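Local coordinates for 2'-deoxycytidine 5'-triphosphate deaminase (PDB 2R9Q), which probably deaminates dCTP hydrolytically to dUTP, releasing ammonia, as a member of the dUTPase-like superfamily, at residues R8-L13 with R167-A173; T116-D120 with E259-L263; Q82-T88 with T152-R158; K222-V228 with V238-W242. All coordinates share one frame; numbering follows the deposited sequence.

Contact 1 (R8-L13 with R167-A173); sequences RTTGIL and RFRIGHA
Gly-11 and Ile-170 form a hydrogen-bonded antiparallel pair, the tight centre of this contact. Ile-170 N reaches Gly-11 O at 2.8 Å and fairly straight (157°), while the return bond from Gly-11 N to Ile-170 O is just as short but bent to 132°. Beyond the non-hydrogen-bonded pair of Ile-12 and Arg-169, Leu-13 N carries the pairing on to Phe-168 O at 2.9 Å. Side chains close up around this end. Ile-12 holds CG1 beside its backbone N (chi1 -64°), which lays CG2 and CD1 against the aliphatic stem of Arg-167, with Ile-12 CG2 3.5 Å from Arg-167 CG. The guanidinium runs on past Ile-12 to the carbonyls of Ala-41, Ala-277 and Phe-297, and that of Arg-169 goes to Glu-338. Leu-13 CD1 rests 3.9 Å from Phe-168 CB. Water 1 accepts a hydrogen bond from Phe-168 N and sits close to Leu-13 O.

The other end is looser, and Arg-8, Thr-9 and Gly-171 face solvent. Arg-8 curls back on its own segment, bent at chi2 and chi3, and NE and NH2 both hold Thr-10 O, in the guanidinium plane; across the contact Arg-8 NH2 merely abuts Ala-173 CB at 3.4 Å. Ile-12 also makes backbone bonds to His-339 and Leu-341, so a short N-terminal strand, paired antiparallel with strand 162-170, ties this sheet edge to the C-terminal dUTPase-like half.

Contact 2 (T116-D120 with E259-L263); sequences TGRLD and EFYIL
Asp-120 lies flat over one face of the Phe-260 ring. Asp-120 CB sits 3.5 Å from the centroid of the Phe-260 ring, only 4° off the normal, a CH-pi contact, and the carboxylate continues back over the ring toward the root of Phe-260, Asp-120 CG to Phe-260 CG 3.6 Å, with the two planes nearly parallel. The side chains thus slide past one another in opposite senses. Asp-120 can do this because its CG is anti to the backbone N (chi1 -159°) on a residue whose backbone turns into the left-handed helical region just after helix 114-118. Phe-260 answers with a chi1 of 102°, well away from a staggered position. Its ring presents an edge to the helix end: Phe-260 CZ is 3.2 Å from Arg-118 O, in the ring plane. Ile-262 CD1 approaches the same carbonyl and lies 4.2 Å from Arg-118 CB. The Arg-118 chain bends at chi2 and takes its guanidinium away to the backbone of a bound peptide.

The carboxylate is fixed from outside, OD2 by a salt bridge to Arg-318 and OD1 by the Tyr-293 hydroxyl. The end of helix 114-118 and the turn after it pack on the start of strand 261-269 and the residue before it, consistent with a buried interface between two dUTPase-like halves of the chain.

Contact 3 (Q82-T88 with T152-R158); sequences QGAVLET and TFPIVVR
The carbonyl oxygen of Gln-82 is gripped by two groups. Arg-158 NE donates to Gln-82 O at 3.0 Å and almost straight (168°), with the oxygen in the guanidinium plane, and water 2 adds a weak bond. That water also accepts from Arg-158 NH2 at 2.9 Å, bridging the arginine back to the same carbonyl. Arg-158 gets there by placing CG between its backbone N and carbonyl carbon (chi1 58°) and bending at chi3; its NH1 is engaged by Asp-229 and Asp-231. Gly-83 passes beside this side chain, Gly-83 CA lying 3.9 Å from Arg-158 CB.

From here the backbones pair antiparallel. Ala-84 and Val-157 exchange two hydrogen bonds, as do Leu-86 and Ile-155; the shorter of each couple is 2.9 Å, Ala-84 N to Val-157 O and Leu-86 N to Ile-155 O. Between them Val-85 and Val-156 form the non-hydrogen-bonded pair. On the face carrying Leu-86, Leu-86 CD1 meets Val-157 CG2 at 3.7 Å, the two side chains crossing at about a right angle, and Leu-86 also packs on Ile-148 and Pro-150. At the far end Thr-88 CG2 nestles 3.6 Å from Thr-152 O. The chain of Glu-87 bends at chi2 and brings Glu-87 OE1 to within 3.6 Å of Pro-154 CB, while OE2 makes a salt bridge to Arg-53 of the second subunit. With strand 228-229 parallel to strand 155-157 on its other side, this is two-thirds of a small three-stranded mixed sheet bordering a subunit interface.

Contact 4 (K222-V228 with V238-W242); sequences KHHTAVV and VLDFW
Lys-222 bonds to the other segment through both its backbone N and its side-chain NZ. Lys-222 N donates to Phe-241 O at 2.8 Å, and the side chain, extended beyond CG, runs over the turn to put Lys-222 NZ 2.6 Å from Leu-239 O, nearly in line with that C=O. Two more donors converge on Val-238 O, namely Phe-241 N and Trp-242 N, with Trp-242 N to Val-238 O at 3.0 Å, which curls 238-242 into a compact turn. These loops sit where strands 216-221 and 242-246, antiparallel neighbours in a five-stranded sheet, end and begin, so the Lys-222 to Phe-241 bond continues their pairing just past the strand.

Farther along, water 3 joins the loops: it accepts from Ala-226 N at 3.0 Å and donates to Asp-240 O at 2.7 Å. Thr-225 OG1 donates a hydrogen bond to Ala-226 O, 2.7 Å away and in the carbonyl plane. Ala-226 O also lies at the edge of the Phe-241 ring, 3.4 Å from Phe-241 CE1. With CG beside its backbone N (chi1 -67°), Phe-241 brings the ring back toward 222-228, where Thr-225 crosses it roughly at right angles and Val-228 CG2 comes to 3.4 Å from Phe-241 CE1. Trp-242 NE1 makes a weak hydrogen bond to Arg-118 O.

Contacts 2, 3 and 4 form a cluster, their centres 12 to 16 Å apart, whereas contact 1 lies across the chain's centre, its own centre 30 to 40 Å from theirs. Along the chain contact 3 is nested inside the loop closed by contact 1, contact 4 inside that closed by contact 2, and contact 2 crosses both 1 and 3. The cluster is stitched directly: Phe-153 of contact 3 packs on Phe-260 of contact 2, Trp-242 of contact 4 on Leu-119 and Ile-262, and Val-228 makes backbone hydrogen bonds to Pro-154 and Val-156, bringing strand 228-229 alongside 155-157. The N- and C-terminal halves thereby interlock within one subunit, and contacts 3 and 4 both reach the second subunit.

Contact 1 (R8-L13 with R167-A173)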
loop_
_atom_site.group_PDB
_atom_site.type_symbol
_atom_site.label_atom_id
_atom_site.label_comp_id
_atom_site.label_asym_id
_atom_site.label_seq_id
_atom_site.Cartn_x
_atom_site.Cartn_y
_atom_site.Cartn_z
ATOM N N ARG B 8 34.534 -38.648 -9.835
ATOM C CA ARG B 8 33.273 -38.113 -10.436
ATOM C C ARG B 8 33.589 -37.470 -11.773
ATOM O O ARG B 8 34.586 -36.748 -11.878
ATOM C CB ARG B 8 32.674 -36.994 -9.568
ATOM C CG ARG B 8 32.368 -37.296 -8.112
ATOM C CD ARG B 8 31.042 -38.001 -7.917
ATOM N NE ARG B 8 30.000 -37.545 -8.839
ATOM C CZ ARG B 8 28.819 -38.135 -8.961
ATOM N NH1 ARG B 8 28.492 -39.171 -8.205
ATOM N NH2 ARG B 8 27.944 -37.680 -9.822
ATOM N N THR B 9 32.731 -37.661 -12.768
ATOM C CA THR B 9 32.786 -36.822 -13.966
ATOM C C THR B 9 31.570 -35.907 -14.161
ATOM O O THR B 9 31.512 -35.182 -15.153
ATOM C CB THR B 9 33.009 -37.647 -15.265
ATOM O OG1 THR B 9 31.939 -38.604 -15.430
ATOM C CG2 THR B 9 34.421 -38.327 -15.257
ATOM N N THR B 10 30.606 -35.969 -13.241
ATOM C CA THR B 10 29.513 -34.994 -13.166
ATOM C C THR B 10 29.364 -34.439 -11.744
ATOM O O THR B 10 29.477 -35.175 -10.772
ATOM C CB THR B 10 28.151 -35.565 -13.598
ATOM O OG1 THR B 10 27.784 -36.634 -12.723
ATOM C CG2 THR B 10 28.152 -36.024 -15.063
ATOM N N GLY B 11 29.124 -33.134 -11.637
ATOM C CA GLY B 11 28.813 -32.492 -10.349
ATOM C C GLY B 11 29.104 -31.003 -10.329
ATOM O O GLY B 11 29.284 -30.393 -11.365
ATOM N N ILE B 12 29.174 -30.440 -9.130
ATOM C CA ILE B 12 29.442 -29.022 -8.934
ATOM C C ILE B 12 30.955 -28.780 -8.850
ATOM O O ILE B 12 31.667 -29.532 -8.208
ATOM C CB ILE B 12 28.692 -28.457 -7.670
ATOM C CG1 ILE B 12 27.181 -28.558 -7.887
ATOM C CG2 ILE B 12 29.048 -27.010 -7.410
ATOM C CD1 ILE B 12 26.370 -28.689 -6.629
ATOM N N LEU B 13 31.420 -27.734 -9.522
ATOM C CA LEU B 13 32.800 -27.283 -9.404
ATOM C C LEU B 13 33.082 -26.672 -8.024
ATOM O O LEU B 13 32.397 -25.743 -7.571
ATOM C CB LEU B 13 33.173 -26.281 -10.526
ATOM C CG LEU B 13 33.334 -26.803 -11.975
ATOM C CD1 LEU B 13 32.014 -27.264 -12.607
ATOM C CD2 LEU B 13 33.980 -25.715 -12.828
ATOM N N ARG B 167 26.877 -20.811 -9.181
ATOM C CA ARG B 167 27.392 -22.172 -9.000
ATOM C C ARG B 167 27.549 -22.838 -10.365
ATOM O O ARG B 167 26.636 -22.821 -11.176
ATOM C CB ARG B 167 26.424 -22.964 -8.123
ATOM C CG ARG B 167 26.714 -24.449 -7.952
ATOM C CD ARG B 167 25.896 -25.021 -6.808
ATOM N NE ARG B 167 26.345 -24.557 -5.480
ATOM C CZ ARG B 167 25.806 -24.935 -4.328
ATOM N NH1 ARG B 167 24.779 -25.754 -4.313
ATOM N NH2 ARG B 167 26.288 -24.481 -3.180
ATOM N N PHE B 168 28.722 -23.404 -10.613
ATOM C CA PHE B 168 29.036 -24.092 -11.882
ATOM C C PHE B 168 28.940 -25.591 -11.734
ATOM O O PHE B 168 29.267 -26.131 -10.686
ATOM C CB PHE B 168 30.439 -23.732 -12.371
ATOM C CG PHE B 168 30.681 -22.264 -12.470
ATOM C CD1 PHE B 168 30.448 -21.595 -13.642
ATOM C CD2 PHE B 168 31.144 -21.551 -11.376
ATOM C CE1 PHE B 168 30.645 -20.255 -13.729
ATOM C CE2 PHE B 168 31.358 -20.211 -11.461
ATOM C CZ PHE B 168 31.110 -19.559 -12.637
ATOM N N ARG B 169 28.488 -26.259 -12.794
ATOM C CA ARG B 169 28.331 -27.714 -12.782
ATOM C C ARG B 169 28.516 -28.425 -14.144
ATOM O O ARG B 169 28.327 -27.828 -15.207
ATOM C CB ARG B 169 26.962 -28.051 -12.202
ATOM C CG ARG B 169 25.811 -27.484 -12.988
ATOM C CD ARG B 169 24.487 -27.969 -12.463
ATOM N NE ARG B 169 24.247 -27.671 -11.053
ATOM C CZ ARG B 169 23.944 -26.469 -10.562
ATOM N NH1 ARG B 169 23.899 -25.388 -11.332
ATOM N NH2 ARG B 169 23.714 -26.346 -9.270
ATOM N N ILE B 170 28.902 -29.699 -14.099
ATOM C CA ILE B 170 28.855 -30.572 -15.285
ATOM C C ILE B 170 27.799 -31.635 -15.035
ATOM O O ILE B 170 27.885 -32.386 -14.089
ATOM C CB ILE B 170 30.229 -31.182 -15.646
ATOM C CG1 ILE B 170 31.247 -30.047 -15.902
ATOM C CG2 ILE B 170 30.115 -32.085 -16.908
ATOM C CD1 ILE B 170 32.649 -30.317 -15.414
ATOM N N GLY B 171 26.771 -31.637 -15.882
ATOM C CA GLY B 171 25.555 -32.415 -15.657
ATOM C C GLY B 171 24.737 -31.922 -14.472
ATOM O O GLY B 171 24.844 -30.776 -14.041
ATOM N N HIS B 172 23.915 -32.816 -13.944
ATOM C CA HIS B 172 23.045 -32.506 -12.835
ATOM C C HIS B 172 23.029 -33.691 -11.888
ATOM O O HIS B 172 22.104 -34.479 -11.908
ATOM C CB HIS B 172 21.651 -32.170 -13.370
ATOM C CG HIS B 172 20.885 -31.206 -12.522
ATOM N ND1 HIS B 172 19.508 -31.122 -12.559
ATOM C CD2 HIS B 172 21.297 -30.296 -11.606
ATOM C CE1 HIS B 172 19.108 -30.189 -11.714
ATOM N NE2 HIS B 172 20.173 -29.672 -11.123
ATOM N N ALA B 173 24.048 -33.760 -11.033
ATOM C CA ALA B 173 24.300 -34.900 -10.149
ATOM C C ALA B 173 23.549 -34.804 -8.828
ATOM O O ALA B 173 24.154 -34.881 -7.751
ATOM C CB ALA B 173 25.791 -35.047 -9.896
HETATM O O HOH W 1 30.349 -23.758 -8.437
#

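Contact 2 (T116-D120 with E259-L263)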
loop_
_atom_site.group_PDB
_atom_site.type_symbol
_atom_site.label_atom_id
_atom_site.label_comp_id
_atom_site.label_asym_id
_atom_site.label_seq_id
_atom_site.Cartn_x
_atom_site.Cartn_y
_atom_site.Cartn_z
ATOM N N THR B 116 21.665 -11.154 1.241
ATOM C CA THR B 116 20.818 -10.427 0.305
ATOM C C THR B 116 19.367 -10.659 0.652
ATOM O O THR B 116 18.585 -9.730 0.637
ATOM C CB THR B 116 21.149 -10.779 -1.169
ATOM O OG1 THR B 116 22.500 -10.415 -1.423
ATOM C CG2 THR B 116 20.253 -10.031 -2.195
ATOM N N GLY B 117 19.021 -11.895 0.990
ATOM C CA GLY B 117 17.678 -12.216 1.373
ATOM C C GLY B 117 17.260 -11.579 2.681
ATOM O O GLY B 117 16.113 -11.189 2.831
ATOM N N ARG B 118 18.191 -11.466 3.632
ATOM C CA ARG B 118 17.874 -10.862 4.922
ATOM C C ARG B 118 17.509 -9.383 4.796
ATOM O O ARG B 118 16.923 -8.817 5.722
ATOM C CB ARG B 118 19.023 -10.965 5.917
ATOM C CG ARG B 118 19.688 -12.292 6.103
ATOM C CD ARG B 118 18.864 -13.365 6.764
ATOM N NE ARG B 118 19.525 -14.658 6.526
ATOM C CZ ARG B 118 20.402 -15.243 7.327
ATOM N NH1 ARG B 118 20.710 -14.732 8.506
ATOM N NH2 ARG B 118 20.954 -16.377 6.948
ATOM N N LEU B 119 17.866 -8.758 3.673
ATOM C CA LEU B 119 17.544 -7.384 3.425
ATOM C C LEU B 119 16.411 -7.264 2.435
ATOM O O LEU B 119 16.141 -6.164 1.963
ATOM C CB LEU B 119 18.746 -6.637 2.884
ATOM C CG LEU B 119 19.785 -5.997 3.801
ATOM C CD1 LEU B 119 19.976 -6.745 5.085
ATOM C CD2 LEU B 119 21.107 -5.862 3.039
ATOM N N ASP B 120 15.790 -8.390 2.100
ATOM C CA ASP B 120 14.613 -8.442 1.228
ATOM C C ASP B 120 14.861 -7.767 -0.127
ATOM O O ASP B 120 14.028 -6.999 -0.592
ATOM C CB ASP B 120 13.420 -7.800 1.970
ATOM C CG ASP B 120 12.048 -8.208 1.433
ATOM O OD1 ASP B 120 11.819 -9.338 0.922
ATOM O OD2 ASP B 120 11.162 -7.360 1.585
ATOM N N GLU B 259 4.496 -7.764 4.628
ATOM C CA GLU B 259 5.655 -7.840 5.470
ATOM C C GLU B 259 6.663 -8.906 5.030
ATOM O O GLU B 259 6.393 -9.766 4.232
ATOM C CB GLU B 259 5.217 -8.076 6.912
ATOM C CG GLU B 259 4.257 -7.024 7.503
ATOM C CD GLU B 259 4.863 -5.640 7.684
ATOM O OE1 GLU B 259 6.024 -5.509 8.156
ATOM O OE2 GLU B 259 4.155 -4.654 7.393
ATOM N N PHE B 260 7.876 -8.825 5.538
ATOM C CA PHE B 260 8.783 -9.959 5.390
ATOM C C PHE B 260 9.326 -10.366 6.732
ATOM O O PHE B 260 9.489 -9.548 7.616
ATOM C CB PHE B 260 9.833 -9.687 4.291
ATOM C CG PHE B 260 11.178 -9.312 4.767
ATOM C CD1 PHE B 260 12.218 -10.222 4.672
ATOM C CD2 PHE B 260 11.427 -8.035 5.238
ATOM C CE1 PHE B 260 13.460 -9.903 5.095
ATOM C CE2 PHE B 260 12.684 -7.678 5.656
ATOM C CZ PHE B 260 13.717 -8.608 5.587
ATOM N N TYR B 261 9.512 -11.662 6.876
ATOM C CA TYR B 261 9.789 -12.308 8.128
ATOM C C TYR B 261 11.085 -13.117 8.010
ATOM O O TYR B 261 11.276 -13.856 7.061
ATOM C CB TYR B 261 8.622 -13.225 8.545
ATOM C CG TYR B 261 7.293 -12.524 8.768
ATOM C CD1 TYR B 261 6.916 -12.110 10.038
ATOM C CD2 TYR B 261 6.448 -12.251 7.723
ATOM C CE1 TYR B 261 5.733 -11.442 10.255
ATOM C CE2 TYR B 261 5.262 -11.591 7.927
ATOM C CZ TYR B 261 4.883 -11.179 9.213
ATOM O OH TYR B 261 3.635 -10.510 9.435
ATOM N N ILE B 262 11.978 -12.974 8.984
ATOM C CA ILE B 262 13.165 -13.826 9.071
ATOM C C ILE B 262 12.891 -14.817 10.186
ATOM O O ILE B 262 12.740 -14.451 11.348
ATOM C CB ILE B 262 14.490 -13.042 9.359
ATOM C CG1 ILE B 262 14.801 -12.065 8.230
ATOM C CG2 ILE B 262 15.649 -13.993 9.543
ATOM C CD1 ILE B 262 15.824 -11.005 8.624
ATOM N N LEU B 263 12.837 -16.082 9.793
ATOM C CA LEU B 263 12.433 -17.158 10.655
ATOM C C LEU B 263 13.421 -18.314 10.582
ATOM O O LEU B 263 14.337 -18.329 9.748
ATOM C CB LEU B 263 11.010 -17.609 10.291
ATOM C CG LEU B 263 9.878 -16.587 10.443
ATOM C CD1 LEU B 263 8.628 -17.142 9.801
ATOM C CD2 LEU B 263 9.657 -16.218 11.915
#

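Contact 3 (Q82-T88 with T152-R158)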
loop_
_atom_site.group_PDB
_atom_site.type_symbol
_atom_site.label_atom_id
_atom_site.label_comp_id
_atom_site.label_asym_id
_atom_site.label_seq_id
_atom_site.Cartn_x
_atom_site.Cartn_y
_atom_site.Cartn_z
ATOM N N GLN B 82 31.167 5.533 -6.505
ATOM C CA GLN B 82 31.219 5.889 -5.073
ATOM C C GLN B 82 30.137 5.176 -4.260
ATOM O O GLN B 82 30.410 4.689 -3.167
ATOM C CB GLN B 82 31.108 7.420 -4.842
ATOM C CG GLN B 82 32.401 8.237 -5.179
ATOM C CD GLN B 82 33.721 7.548 -4.762
ATOM O OE1 GLN B 82 34.543 7.205 -5.616
ATOM N NE2 GLN B 82 33.915 7.342 -3.463
ATOM N N GLY B 83 28.918 5.116 -4.793
ATOM C CA GLY B 83 27.801 4.585 -4.048
ATOM C C GLY B 83 26.501 5.257 -4.407
ATOM O O GLY B 83 26.381 6.465 -4.331
ATOM N N ALA B 84 25.518 4.453 -4.774
ATOM C CA ALA B 84 24.210 4.944 -5.112
ATOM C C ALA B 84 23.179 4.265 -4.248
ATOM O O ALA B 84 23.284 3.093 -3.963
ATOM C CB ALA B 84 23.914 4.670 -6.596
ATOM N N VAL B 85 22.150 5.009 -3.889
ATOM C CA VAL B 85 20.977 4.469 -3.239
ATOM C C VAL B 85 19.991 3.916 -4.269
ATOM O O VAL B 85 19.576 4.584 -5.190
ATOM C CB VAL B 85 20.217 5.522 -2.401
ATOM C CG1 VAL B 85 19.082 4.877 -1.561
ATOM C CG2 VAL B 85 21.171 6.327 -1.585
ATOM N N LEU B 86 19.623 2.670 -4.045
ATOM C CA LEU B 86 18.573 2.011 -4.754
ATOM C C LEU B 86 17.328 2.008 -3.846
ATOM O O LEU B 86 17.348 1.551 -2.706
ATOM C CB LEU B 86 19.045 0.613 -5.209
ATOM C CG LEU B 86 20.402 0.473 -5.938
ATOM C CD1 LEU B 86 20.681 -1.003 -6.318
ATOM C CD2 LEU B 86 20.643 1.415 -7.145
ATOM N N GLU B 87 16.254 2.588 -4.354
ATOM C CA GLU B 87 15.032 2.740 -3.594
ATOM C C GLU B 87 14.087 1.532 -3.768
ATOM O O GLU B 87 14.136 0.801 -4.781
ATOM C CB GLU B 87 14.320 4.062 -3.951
ATOM C CG GLU B 87 15.197 5.297 -3.794
ATOM C CD GLU B 87 15.479 5.724 -2.364
ATOM O OE1 GLU B 87 14.947 5.120 -1.408
ATOM O OE2 GLU B 87 16.244 6.704 -2.195
ATOM N N THR B 88 13.259 1.320 -2.752
ATOM C CA THR B 88 12.288 0.241 -2.770
ATOM C C THR B 88 11.267 0.463 -3.896
ATOM O O THR B 88 10.929 1.582 -4.235
ATOM C CB THR B 88 11.593 0.033 -1.417
ATOM O OG1 THR B 88 10.730 1.133 -1.163
ATOM C CG2 THR B 88 12.597 -0.109 -0.293
ATOM N N THR B 152 12.025 -3.985 0.922
ATOM C CA THR B 152 11.701 -3.402 2.228
ATOM C C THR B 152 12.610 -2.279 2.630
ATOM O O THR B 152 12.140 -1.291 3.113
ATOM C CB THR B 152 11.713 -4.444 3.347
ATOM O OG1 THR B 152 10.817 -5.497 3.003
ATOM C CG2 THR B 152 11.306 -3.826 4.724
ATOM N N PHE B 153 13.920 -2.478 2.492
ATOM C CA PHE B 153 14.900 -1.483 2.871
ATOM C C PHE B 153 15.515 -0.850 1.653
ATOM O O PHE B 153 15.950 -1.555 0.719
ATOM C CB PHE B 153 16.063 -2.067 3.732
ATOM C CG PHE B 153 15.624 -2.967 4.855
ATOM C CD1 PHE B 153 14.974 -2.470 5.935
ATOM C CD2 PHE B 153 15.927 -4.304 4.842
ATOM C CE1 PHE B 153 14.575 -3.287 6.929
ATOM C CE2 PHE B 153 15.518 -5.115 5.832
ATOM C CZ PHE B 153 14.842 -4.596 6.873
ATOM N N PRO B 154 15.608 0.490 1.665
ATOM C CA PRO B 154 16.447 1.082 0.644
ATOM C C PRO B 154 17.924 0.750 0.921
ATOM O O PRO B 154 18.342 0.598 2.097
ATOM C CB PRO B 154 16.141 2.555 0.783
ATOM C CG PRO B 154 15.742 2.735 2.239
ATOM C CD PRO B 154 14.981 1.509 2.533
ATOM N N ILE B 155 18.696 0.582 -0.134
ATOM C CA ILE B 155 20.067 0.094 -0.008
ATOM C C ILE B 155 21.070 0.993 -0.686
ATOM O O ILE B 155 20.728 1.719 -1.589
ATOM C CB ILE B 155 20.208 -1.372 -0.430
ATOM C CG1 ILE B 155 19.919 -1.581 -1.915
ATOM C CG2 ILE B 155 19.351 -2.277 0.477
ATOM C CD1 ILE B 155 20.428 -2.917 -2.480
ATOM N N VAL B 156 22.307 0.984 -0.196
ATOM C CA VAL B 156 23.426 1.580 -0.939
ATOM C C VAL B 156 24.370 0.495 -1.474
ATOM O O VAL B 156 24.773 -0.413 -0.744
ATOM C CB VAL B 156 24.178 2.776 -0.180
ATOM C CG1 VAL B 156 24.045 2.651 1.314
ATOM C CG2 VAL B 156 25.647 2.862 -0.585
ATOM N N VAL B 157 24.676 0.622 -2.762
ATOM C CA VAL B 157 25.557 -0.275 -3.516
ATOM C C VAL B 157 26.598 0.507 -4.288
ATOM O O VAL B 157 26.449 1.692 -4.527
ATOM C CB VAL B 157 24.779 -1.233 -4.500
ATOM C CG1 VAL B 157 23.671 -1.971 -3.754
ATOM C CG2 VAL B 157 24.271 -0.495 -5.772
ATOM N N ARG B 158 27.652 -0.176 -4.687
ATOM C CA ARG B 158 28.714 0.424 -5.445
ATOM C C ARG B 158 29.467 -0.628 -6.225
ATOM O O ARG B 158 29.197 -1.829 -6.105
ATOM C CB ARG B 158 29.683 1.151 -4.512
ATOM C CG ARG B 158 30.288 0.237 -3.436
ATOM C CD ARG B 158 31.174 0.992 -2.529
ATOM N NE ARG B 158 30.471 2.035 -1.800
ATOM C CZ ARG B 158 29.757 1.832 -0.702
ATOM N NH1 ARG B 158 29.621 0.621 -0.206
ATOM N NH2 ARG B 158 29.168 2.852 -0.090
HETATM O O HOH W 2 28.545 5.623 -0.495
#

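Contact 4 (K222-V228 with V238-W242)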
loop_
_atom_site.group_PDB
_atom_site.type_symbol
_atom_site.label_atom_id
_atom_site.label_comp_id
_atom_site.label_asym_id
_atom_site.label_seq_id
_atom_site.Cartn_x
_atom_site.Cartn_y
_atom_site.Cartn_z
ATOM N N LYS B 222 11.299 -3.450 9.129
ATOM C CA LYS B 222 10.690 -2.150 9.412
ATOM C C LYS B 222 10.587 -1.268 8.142
ATOM O O LYS B 222 11.187 -1.568 7.113
ATOM C CB LYS B 222 11.474 -1.420 10.492
ATOM C CG LYS B 222 11.396 -2.017 11.878
ATOM C CD LYS B 222 12.153 -1.135 12.890
ATOM C CE LYS B 222 11.785 -1.479 14.346
ATOM N NZ LYS B 222 12.395 -0.541 15.364
ATOM N N HIS B 223 9.814 -0.182 8.223
ATOM C CA HIS B 223 9.592 0.702 7.071
ATOM C C HIS B 223 10.156 2.103 7.303
ATOM O O HIS B 223 10.432 2.509 8.399
ATOM C CB HIS B 223 8.123 0.726 6.719
ATOM C CG HIS B 223 7.557 -0.632 6.445
ATOM N ND1 HIS B 223 6.652 -1.247 7.282
ATOM C CD2 HIS B 223 7.795 -1.508 5.439
ATOM C CE1 HIS B 223 6.346 -2.438 6.798
ATOM N NE2 HIS B 223 7.026 -2.620 5.679
ATOM N N HIS B 224 10.413 2.832 6.257
ATOM C CA HIS B 224 11.039 4.174 6.432
ATOM C C HIS B 224 12.356 4.201 7.246
ATOM O O HIS B 224 12.664 5.188 7.957
ATOM C CB HIS B 224 10.009 5.160 6.978
ATOM C CG HIS B 224 8.794 5.273 6.114
ATOM N ND1 HIS B 224 8.765 6.035 4.965
ATOM C CD2 HIS B 224 7.586 4.674 6.201
ATOM C CE1 HIS B 224 7.575 5.929 4.398
ATOM N NE2 HIS B 224 6.837 5.112 5.131
ATOM N N THR B 225 13.147 3.147 7.056
ATOM C CA THR B 225 14.413 3.003 7.701
ATOM C C THR B 225 15.414 3.918 7.025
ATOM O O THR B 225 15.128 4.526 6.011
ATOM C CB THR B 225 14.927 1.501 7.663
ATOM O OG1 THR B 225 15.243 1.110 6.315
ATOM C CG2 THR B 225 13.911 0.488 8.296
ATOM N N ALA B 226 16.592 4.023 7.619
ATOM C CA ALA B 226 17.772 4.546 6.938
ATOM C C ALA B 226 18.121 3.589 5.792
ATOM O O ALA B 226 17.497 2.525 5.633
ATOM C CB ALA B 226 18.950 4.709 7.944
ATOM N N VAL B 227 19.099 3.979 4.971
ATOM C CA VAL B 227 19.524 3.182 3.834
ATOM C C VAL B 227 20.486 2.119 4.354
ATOM O O VAL B 227 21.212 2.386 5.275
ATOM C CB VAL B 227 20.167 4.052 2.714
ATOM C CG1 VAL B 227 19.191 5.097 2.245
ATOM C CG2 VAL B 227 21.455 4.710 3.213
ATOM N N VAL B 228 20.445 0.909 3.809
ATOM C CA VAL B 228 21.381 -0.106 4.211
ATOM C C VAL B 228 22.532 -0.209 3.241
ATOM O O VAL B 228 22.308 -0.535 2.099
ATOM C CB VAL B 228 20.753 -1.503 4.352
ATOM C CG1 VAL B 228 21.842 -2.502 4.778
ATOM C CG2 VAL B 228 19.637 -1.480 5.339
ATOM N N VAL B 238 20.568 -3.578 14.854
ATOM C CA VAL B 238 19.441 -4.466 14.584
ATOM C C VAL B 238 18.059 -3.805 14.801
ATOM O O VAL B 238 17.205 -3.878 13.920
ATOM C CB VAL B 238 19.579 -5.835 15.311
ATOM C CG1 VAL B 238 20.790 -6.572 14.758
ATOM C CG2 VAL B 238 19.688 -5.673 16.835
ATOM N N LEU B 239 17.878 -3.118 15.925
ATOM C CA LEU B 239 16.577 -2.561 16.300
ATOM C C LEU B 239 16.058 -1.381 15.477
ATOM O O LEU B 239 14.908 -0.977 15.654
ATOM C CB LEU B 239 16.561 -2.162 17.791
ATOM C CG LEU B 239 15.988 -3.134 18.836
ATOM C CD1 LEU B 239 15.479 -4.498 18.275
ATOM C CD2 LEU B 239 17.003 -3.337 19.940
ATOM N N ASP B 240 16.844 -0.825 14.569
ATOM C CA ASP B 240 16.252 0.194 13.728
ATOM C C ASP B 240 16.017 -0.226 12.264
ATOM O O ASP B 240 15.715 0.624 11.421
ATOM C CB ASP B 240 16.907 1.574 13.935
ATOM C CG ASP B 240 18.354 1.593 13.617
ATOM O OD1 ASP B 240 18.732 0.952 12.601
ATOM O OD2 ASP B 240 19.086 2.271 14.386
ATOM N N PHE B 241 16.092 -1.549 12.024
ATOM C CA PHE B 241 15.699 -2.194 10.764
ATOM C C PHE B 241 14.741 -3.372 10.914
ATOM O O PHE B 241 13.907 -3.618 10.049
ATOM C CB PHE B 241 16.937 -2.672 10.017
ATOM C CG PHE B 241 17.786 -1.561 9.542
ATOM C CD1 PHE B 241 17.416 -0.843 8.418
ATOM C CD2 PHE B 241 18.950 -1.202 10.229
ATOM C CE1 PHE B 241 18.175 0.199 7.970
ATOM C CE2 PHE B 241 19.716 -0.131 9.791
ATOM C CZ PHE B 241 19.330 0.568 8.654
ATOM N N TRP B 242 14.895 -4.114 12.002
ATOM C CA TRP B 242 14.134 -5.330 12.232
ATOM C C TRP B 242 13.383 -5.186 13.544
ATOM O O TRP B 242 13.867 -4.516 14.443
ATOM C CB TRP B 242 15.077 -6.522 12.240
ATOM C CG TRP B 242 15.787 -6.801 10.921
ATOM C CD1 TRP B 242 15.285 -7.486 9.849
ATOM C CD2 TRP B 242 17.117 -6.407 10.552
ATOM N NE1 TRP B 242 16.204 -7.542 8.839
ATOM C CE2 TRP B 242 17.347 -6.896 9.242
ATOM C CE3 TRP B 242 18.151 -5.706 11.209
ATOM C CZ2 TRP B 242 18.583 -6.705 8.566
ATOM C CZ3 TRP B 242 19.374 -5.492 10.546
ATOM C CH2 TRP B 242 19.578 -5.994 9.225
HETATM O O HOH W 3 16.651 2.929 10.454
#